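Local coordinates for protein 2,3,4,5-tetrahydropyridine-2,6-dicarboxylate N-succinyltransferase (Campylobacter jejuni, PDB 2RIJ) that probably transfers the succinyl group of succinyl-CoA to tetrahydrodipicolinate, the first step of the succinylase route to LL-2,6-diaminopimelate in lysine biosynthesis, at residues I51-Q55 and T150-P154. Numbering follows the deposited sequence.
Sequences INYEQ and TKKVP
This is a side-chain contact between a strand end and a helix C-terminus in the N-terminal domain: the short strand 52-53, which pairs antiparallel with strand 27-35, meets the turn leaving helix 138-149. The backbones stay apart, with CA atoms 8.2 Å from each other for Ile-51 and Thr-150 and 6.4 Å for Tyr-53 and Lys-152. Ile-51, Asn-52 and Tyr-53 are extended; Glu-54 then takes positive phi and psi (50°/49°), and the chain turns so that Gln-55 OE1 accepts from Tyr-53 N at 2.8 Å. Lys-151, at phi 63°, ends the helix in a Schellman motif. Ile-51 points toward the turn, CG1 lying 4.1 Å from Thr-150 CG2, and packs on Leu-143, Tyr-146 and Leu-147 of the helix. Tyr-53, with chi1 t, presents a ring face to Val-153, whose CG1 sits 3.6 Å from the ring centroid in a CH-pi contact. Lys-152, bent at chi1 m and chi2 -91° but extended beyond, reaches obliquely across the strand: CB is 3.8 Å from Tyr-53 CB, and CE is 3.3 Å from Ile-51 O. Its NZ donates to Gln-55 OE1 at 2.9 Å and to a water, also at 2.9 Å, which donates to Ile-51 O at 3.0 Å. Gln-55 OE1 thus accepts from both backbone and lysine; within this contact the ammonium is bonded to neutral amide and water oxygens, not to a carboxylate.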
loop_
_atom_site.group_PDB
_atom_site.type_symbol
_atom_site.label_atom_id
_atom_site.label_comp_id
_atom_site.label_asym_id
_atom_site.label_seq_id
_atom_site.Cartn_x
_atom_site.Cartn_y
_atom_site.Cartn_z
ATOM N N ILE A 51 35.388 31.376 35.426
ATOM C CA ILE A 51 35.314 29.977 35.778
ATOM C C ILE A 51 36.683 29.378 35.574
ATOM O O ILE A 51 37.317 29.529 34.516
ATOM C CB ILE A 51 34.318 29.208 34.841
ATOM C CG1 ILE A 51 32.953 29.853 34.858
ATOM C CG2 ILE A 51 34.241 27.714 35.186
ATOM C CD1 ILE A 51 32.273 29.733 36.238
ATOM N N ASN A 52 37.127 28.670 36.589
ATOM C CA ASN A 52 38.406 27.986 36.549
ATOM C C ASN A 52 38.094 26.494 36.496
ATOM O O ASN A 52 37.298 25.988 37.312
ATOM C CB ASN A 52 39.233 28.332 37.786
ATOM C CG ASN A 52 39.634 29.789 37.840
ATOM O OD1 ASN A 52 40.614 30.186 37.232
ATOM N ND2 ASN A 52 38.892 30.583 38.593
ATOM N N TYR A 53 38.643 25.803 35.502
ATOM C CA TYR A 53 38.491 24.335 35.406
ATOM C C TYR A 53 39.867 23.730 35.233
ATOM O O TYR A 53 40.527 24.007 34.261
ATOM C CB TYR A 53 37.593 23.916 34.243
ATOM C CG TYR A 53 37.444 22.424 34.169
ATOM C CD1 TYR A 53 36.713 21.737 35.140
ATOM C CD2 TYR A 53 38.065 21.696 33.183
ATOM C CE1 TYR A 53 36.599 20.375 35.099
ATOM C CE2 TYR A 53 37.971 20.305 33.160
ATOM C CZ TYR A 53 37.241 19.676 34.121
ATOM O OH TYR A 53 37.133 18.326 34.122
ATOM N N GLU A 54 40.297 22.926 36.191
ATOM C CA GLU A 54 41.585 22.228 36.130
ATOM C C GLU A 54 42.746 23.184 35.782
ATOM O O GLU A 54 43.600 22.905 34.938
ATOM C CB GLU A 54 41.503 20.991 35.205
ATOM C CG GLU A 54 40.509 19.911 35.698
ATOM C CD GLU A 54 41.057 19.062 36.847
ATOM O OE1 GLU A 54 42.136 19.396 37.375
ATOM O OE2 GLU A 54 40.410 18.055 37.217
ATOM N N GLN A 55 42.798 24.310 36.501
ATOM C CA GLN A 55 43.736 25.377 36.215
ATOM C C GLN A 55 43.803 26.321 37.401
ATOM O O GLN A 55 42.888 26.322 38.234
ATOM C CB GLN A 55 43.276 26.179 34.987
ATOM C CG GLN A 55 42.002 26.947 35.209
ATOM C CD GLN A 55 41.416 27.475 33.963
ATOM O OE1 GLN A 55 40.184 27.439 33.753
ATOM N NE2 GLN A 55 42.286 27.978 33.092
ATOM N N THR A 150 30.103 27.506 29.247
ATOM C CA THR A 150 31.391 28.086 28.872
ATOM C C THR A 150 32.243 27.085 28.087
ATOM O O THR A 150 33.307 27.429 27.629
ATOM C CB THR A 150 32.211 28.526 30.130
ATOM O OG1 THR A 150 32.574 27.358 30.904
ATOM C CG2 THR A 150 31.430 29.560 31.013
ATOM N N LYS A 151 31.780 25.837 27.967
ATOM C CA LYS A 151 32.433 24.762 27.268
ATOM C C LYS A 151 33.784 24.387 27.894
ATOM O O LYS A 151 34.646 23.876 27.203
ATOM C CB LYS A 151 32.548 25.061 25.765
ATOM C CG LYS A 151 31.208 25.329 25.106
ATOM C CD LYS A 151 31.271 25.410 23.558
ATOM C CE LYS A 151 31.866 26.688 23.055
ATOM N NZ LYS A 151 31.047 27.853 23.240
ATOM N N LYS A 152 33.938 24.587 29.206
ATOM C CA LYS A 152 35.159 24.101 29.913
ATOM C C LYS A 152 35.154 22.578 29.996
ATOM O O LYS A 152 36.205 21.956 30.091
ATOM C CB LYS A 152 35.256 24.684 31.332
ATOM C CG LYS A 152 35.461 26.188 31.413
ATOM C CD LYS A 152 36.908 26.533 31.452
ATOM C CE LYS A 152 37.141 28.014 31.567
ATOM N NZ LYS A 152 38.615 28.220 31.458
ATOM N N VAL A 153 33.956 21.995 30.029
ATOM C CA VAL A 153 33.744 20.553 30.010
ATOM C C VAL A 153 32.752 20.185 28.892
ATOM O O VAL A 153 31.905 21.002 28.500
ATOM C CB VAL A 153 33.189 20.002 31.357
ATOM C CG1 VAL A 153 34.142 20.360 32.551
ATOM C CG2 VAL A 153 31.730 20.470 31.607
ATOM N N PRO A 154 32.888 18.975 28.332
ATOM C CA PRO A 154 31.932 18.534 27.295
ATOM C C PRO A 154 30.544 18.228 27.794
ATOM O O PRO A 154 30.346 17.891 28.974
ATOM C CB PRO A 154 32.570 17.269 26.714
ATOM C CG PRO A 154 33.953 17.220 27.267
ATOM C CD PRO A 154 33.988 17.998 28.513
HETATM O O HOH W 1 38.809 30.947 32.360
#